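Local coordinates for spore germination protein B3 (Bacillus subtilis subsp. subtilis, PDB 3N54) that serves as the lipoprotein subunit of a spore germinant receptor involved in the response to L-asparagine, glucose, fructose and potassium ions, at residues Trp206-Ile211 against Asp302-Ser307; Asn161-Leu166 against Leu306-Arg311. One frame throughout, in Å; residues are numbered along the deposited sequence.

Overall arrangement
From the N terminus, the chain passes the three-stranded sheet of strands 8-15, 21-28 and 46-55 before it reaches Asn161-Leu166, where helix 152-160 has ended and strand 165-172 begins. After strands 165-172, 177-186 and 191-196 comes helix 198-208, whose end supplies Trp206-Ile211. Long strands and helix 271-299 then bring the chain to Asp302-Ser307, which closes contact 1 over some ninety intervening residues. The same stretch runs on into helix 306-313 and closes contact 2 over about 140, so the smaller loop lies within the larger. The two contacts share Leu306 and Ser307. Contact 1 joins elements of the C-terminal family region; contact 2 ties helix 306-313 to the loop leading into strand 165-172 of the five-stranded sheet.

Contact 1: residues Trp206-Ile211 against Asp302-Ser307; sequences WVMGTI and DPVFLS
Met208 reaches across from the end of helix 198-208 and sets its terminal methyl among Val304 and Leu306. Its CE lies 3.5 Å from Leu306 CD1, with SD at 4.0 Å from that same CD1. Leu306 CD2 is also near, so the thioether end of the methionine crosses both branches of the leucine fork at a slant. The same methyl, Met208 CE, rests 3.5 Å from Val304 O and 4.2 Å from Val304 CB. The methionine chain is bent at both chi2 (-58°) and chi3 (-63°), which folds the methyl round to this position instead of letting the chain run out straight. Behind it the helix finishes in a Schellman motif, with Gly209 at positive phi turning the backbone away just after Met208. On the other segment, the carboxylate of Asp302 shapes the turn that presents Val304 and Leu306. OD1 accepts Val304 N at 3.0 Å, met on its anti side and 33° out of the carboxylate plane, which makes an Asx turn; it also takes a weak, longer bond from Leu306 N. OD2 accepts Ser307 N at 3.1 Å where the chain enters helix 306-313, and Trp325 NE1 is a further partner of OD2. Farther out, Met208 touches Ile236 of strand 223-240, Val304 packs on Leu204, and Leu306 lies against Phe247 of strand 245-258.

Contact 2: residues Asn161-Leu166 against Leu306-Arg311; sequences NGYSYL and LSDHIR
Tyr163 extends its phenol across to Asp308, and the hydroxyl donates a hydrogen bond, OH to OD1, of 3.1 Å. The oxygen receives it through its syn lone pair, on the side of OD2. Ring and carboxylate are strongly turned against each other, their planes 66° apart, and OD1 sits near the plane of the ring at its edge, 3.7 Å from Tyr163 CE1. With chi1 at -72°, Asp308 CG stands beside its own backbone N, and this holds the carboxylate at the flank of helix 306-313 where the phenol arrives. The same OD1 has a second partner one helical turn on: Arg311 NH2 forms a salt bridge with it at 3.6 Å. A nearby guanidinium would probably help keep the carboxylate ionised. Ser307 adds a lighter touch, its OG at the ring edge, 3.9 Å from Tyr163 CE1. The ring of Phe305, at the turn just before the helix, also meets the tyrosine ring. On the tyrosine side, the backbone has just left helix 152-160 through a Schellman motif with Gly162 as its C-prime residue, and Gly162 O takes a bond from Arg187 NE. A tyrosine–aspartate hydrogen bond thus joins helix 306-313 to the Schellman-capped connection between helix 152-160 and strand 165-172, across the N-terminal and C-terminal family regions of this GerABKC lipoprotein.

Contact 1: residues Trp206-Ile211 against Asp302-Ser307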
# COMPACT_ATOMS: atom_id res chain seq x y z
N TRP A 206 5.90 -12.30 6.47
CA TRP A 206 6.22 -13.63 6.99
C TRP A 206 6.32 -13.61 8.50
O TRP A 206 5.72 -14.44 9.19
CB TRP A 206 7.56 -14.10 6.40
CG TRP A 206 7.87 -15.57 6.49
CD1 TRP A 206 7.62 -16.42 7.53
CD2 TRP A 206 8.58 -16.35 5.51
NE1 TRP A 206 8.09 -17.68 7.24
CE2 TRP A 206 8.68 -17.66 6.01
CE3 TRP A 206 9.11 -16.06 4.25
CZ2 TRP A 206 9.29 -18.68 5.29
CZ3 TRP A 206 9.73 -17.07 3.54
CH2 TRP A 206 9.81 -18.37 4.06
N VAL A 207 7.09 -12.65 9.02
CA VAL A 207 7.32 -12.52 10.45
C VAL A 207 6.05 -12.10 11.19
O VAL A 207 5.80 -12.56 12.30
CB VAL A 207 8.48 -11.54 10.73
CG1 VAL A 207 8.68 -11.34 12.23
CG2 VAL A 207 9.77 -12.05 10.09
N MET A 208 5.24 -11.24 10.57
CA MET A 208 4.00 -10.77 11.17
C MET A 208 2.86 -11.79 11.08
O MET A 208 1.83 -11.62 11.72
CB MET A 208 3.56 -9.44 10.54
CG MET A 208 4.53 -8.30 10.77
SD MET A 208 4.84 -7.94 12.51
CE MET A 208 3.19 -7.44 13.02
N GLY A 209 3.04 -12.84 10.28
CA GLY A 209 2.04 -13.91 10.19
C GLY A 209 0.92 -13.68 9.20
O GLY A 209 -0.03 -14.46 9.14
N THR A 210 1.02 -12.62 8.40
CA THR A 210 0.02 -12.32 7.38
C THR A 210 0.34 -12.97 6.04
O THR A 210 -0.42 -12.82 5.09
CB THR A 210 -0.10 -10.80 7.17
OG1 THR A 210 1.20 -10.25 6.92
CG2 THR A 210 -0.70 -10.15 8.40
N ILE A 211 1.46 -13.68 5.95
CA ILE A 211 1.88 -14.32 4.70
C ILE A 211 1.00 -15.52 4.38
O ILE A 211 0.61 -16.27 5.27
CB ILE A 211 3.36 -14.76 4.76
CG1 ILE A 211 3.89 -15.09 3.36
CG2 ILE A 211 3.53 -15.95 5.71
CD1 ILE A 211 5.41 -15.06 3.26
N ASP A 302 5.17 2.55 12.22
CA ASP A 302 4.74 1.17 12.33
C ASP A 302 3.52 0.99 11.43
O ASP A 302 2.41 1.37 11.81
CB ASP A 302 4.42 0.84 13.80
CG ASP A 302 3.48 -0.36 13.97
OD1 ASP A 302 3.41 -1.23 13.07
OD2 ASP A 302 2.82 -0.43 15.03
N PRO A 303 3.72 0.44 10.21
CA PRO A 303 2.62 0.24 9.28
C PRO A 303 2.05 -1.18 9.30
O PRO A 303 1.36 -1.58 8.36
CB PRO A 303 3.29 0.50 7.93
CG PRO A 303 4.71 -0.03 8.12
CD PRO A 303 5.00 0.01 9.61
N VAL A 304 2.32 -1.93 10.37
CA VAL A 304 1.89 -3.32 10.45
C VAL A 304 1.12 -3.63 11.73
O VAL A 304 1.03 -4.78 12.16
CB VAL A 304 3.09 -4.29 10.28
CG1 VAL A 304 3.59 -4.25 8.85
CG2 VAL A 304 4.20 -3.93 11.25
N PHE A 305 0.56 -2.59 12.33
CA PHE A 305 -0.34 -2.71 13.48
C PHE A 305 0.28 -3.41 14.70
O PHE A 305 -0.42 -4.09 15.46
CB PHE A 305 -1.63 -3.40 13.03
CG PHE A 305 -2.25 -2.76 11.81
CD1 PHE A 305 -1.94 -3.21 10.54
CD2 PHE A 305 -3.11 -1.68 11.95
CE1 PHE A 305 -2.48 -2.60 9.42
CE2 PHE A 305 -3.66 -1.07 10.84
CZ PHE A 305 -3.35 -1.53 9.57
N LEU A 306 1.59 -3.24 14.90
CA LEU A 306 2.25 -3.76 16.11
C LEU A 306 1.62 -3.12 17.34
O LEU A 306 1.52 -3.74 18.40
CB LEU A 306 3.76 -3.51 16.12
CG LEU A 306 4.74 -4.51 15.47
CD1 LEU A 306 4.49 -5.94 15.95
CD2 LEU A 306 4.66 -4.45 13.98
N SER A 307 1.21 -1.86 17.20
CA SER A 307 0.51 -1.12 18.25
C SER A 307 -0.65 -1.90 18.87
O SER A 307 -0.87 -1.85 20.07
CB SER A 307 -0.03 0.19 17.70
OG SER A 307 -0.83 -0.04 16.55

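Contact 2: residues Asn161-Leu166 against Leu306-Arg311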
# COMPACT_ATOMS: atom_id res chain seq x y z
N ASN A 161 -8.67 6.60 11.56
CA ASN A 161 -8.36 6.20 12.93
C ASN A 161 -6.89 6.39 13.31
O ASN A 161 -6.47 5.97 14.39
CB ASN A 161 -8.82 4.76 13.18
CG ASN A 161 -10.35 4.63 13.17
OD1 ASN A 161 -10.92 3.99 14.05
ND2 ASN A 161 -11.00 5.25 12.20
N GLY A 162 -6.12 7.03 12.43
CA GLY A 162 -4.73 7.36 12.74
C GLY A 162 -3.73 6.22 12.65
O GLY A 162 -2.76 6.19 13.40
N TYR A 163 -3.95 5.30 11.72
CA TYR A 163 -3.03 4.18 11.52
C TYR A 163 -2.14 4.40 10.32
O TYR A 163 -2.58 4.93 9.30
CB TYR A 163 -3.78 2.87 11.32
CG TYR A 163 -4.35 2.29 12.58
CD1 TYR A 163 -3.58 1.47 13.40
CD2 TYR A 163 -5.64 2.58 12.97
CE1 TYR A 163 -4.09 0.94 14.57
CE2 TYR A 163 -6.16 2.05 14.13
CZ TYR A 163 -5.39 1.23 14.93
OH TYR A 163 -5.92 0.71 16.08
N SER A 164 -0.87 4.01 10.47
CA SER A 164 0.02 3.87 9.33
C SER A 164 -0.27 2.48 8.77
O SER A 164 -0.68 1.58 9.50
CB SER A 164 1.49 3.99 9.75
OG SER A 164 1.82 5.31 10.13
N TYR A 165 -0.06 2.31 7.47
CA TYR A 165 -0.36 1.02 6.83
C TYR A 165 0.36 0.87 5.50
O TYR A 165 0.94 1.82 4.97
CB TYR A 165 -1.87 0.87 6.63
CG TYR A 165 -2.50 1.96 5.80
CD1 TYR A 165 -2.90 3.15 6.38
CD2 TYR A 165 -2.69 1.80 4.43
CE1 TYR A 165 -3.48 4.16 5.62
CE2 TYR A 165 -3.26 2.80 3.66
CZ TYR A 165 -3.66 3.98 4.26
OH TYR A 165 -4.23 4.98 3.51
N LEU A 166 0.32 -0.36 4.98
CA LEU A 166 0.94 -0.66 3.71
C LEU A 166 -0.12 -0.77 2.62
O LEU A 166 -1.27 -1.13 2.87
CB LEU A 166 1.73 -1.96 3.81
CG LEU A 166 2.90 -2.02 4.80
CD1 LEU A 166 3.51 -3.42 4.83
CD2 LEU A 166 3.97 -0.97 4.49
N LEU A 306 1.59 -3.24 14.90
CA LEU A 306 2.25 -3.76 16.11
C LEU A 306 1.62 -3.12 17.34
O LEU A 306 1.52 -3.74 18.40
CB LEU A 306 3.76 -3.51 16.12
CG LEU A 306 4.74 -4.51 15.47
CD1 LEU A 306 4.49 -5.94 15.95
CD2 LEU A 306 4.66 -4.45 13.98
N SER A 307 1.21 -1.86 17.20
CA SER A 307 0.51 -1.12 18.25
C SER A 307 -0.65 -1.90 18.87
O SER A 307 -0.87 -1.85 20.07
CB SER A 307 -0.03 0.19 17.70
OG SER A 307 -0.83 -0.04 16.55
N ASP A 308 -1.40 -2.61 18.03
CA ASP A 308 -2.57 -3.36 18.49
C ASP A 308 -2.22 -4.45 19.51
O ASP A 308 -3.03 -4.75 20.39
CB ASP A 308 -3.32 -3.98 17.31
CG ASP A 308 -4.05 -2.94 16.48
OD1 ASP A 308 -4.32 -1.83 17.00
OD2 ASP A 308 -4.37 -3.23 15.31
N HIS A 309 -1.03 -5.03 19.40
CA HIS A 309 -0.63 -6.09 20.32
C HIS A 309 -0.35 -5.57 21.73
O HIS A 309 -0.64 -6.27 22.70
CB HIS A 309 0.57 -6.86 19.76
CG HIS A 309 0.24 -7.63 18.52
ND1 HIS A 309 -0.29 -8.90 18.57
CD2 HIS A 309 0.33 -7.30 17.21
CE1 HIS A 309 -0.49 -9.33 17.33
NE2 HIS A 309 -0.13 -8.38 16.49
N ILE A 310 0.18 -4.36 21.85
CA ILE A 310 0.39 -3.78 23.18
C ILE A 310 -0.92 -3.22 23.74
O ILE A 310 -1.07 -3.11 24.96
CB ILE A 310 1.51 -2.69 23.21
CG1 ILE A 310 1.11 -1.44 22.43
CG2 ILE A 310 2.82 -3.26 22.66
CD1 ILE A 310 2.12 -0.33 22.57
N ARG A 311 -1.87 -2.88 22.87
CA ARG A 311 -3.19 -2.43 23.31
C ARG A 311 -3.94 -3.57 24.02
O ARG A 311 -4.57 -3.34 25.05
CB ARG A 311 -4.02 -1.92 22.12
CG ARG A 311 -5.46 -1.54 22.46
CD ARG A 311 -6.19 -0.90 21.28
NE ARG A 311 -6.20 -1.76 20.10
CZ ARG A 311 -7.00 -2.82 19.92
NH1 ARG A 311 -7.88 -3.18 20.85
NH2 ARG A 311 -6.91 -3.53 18.80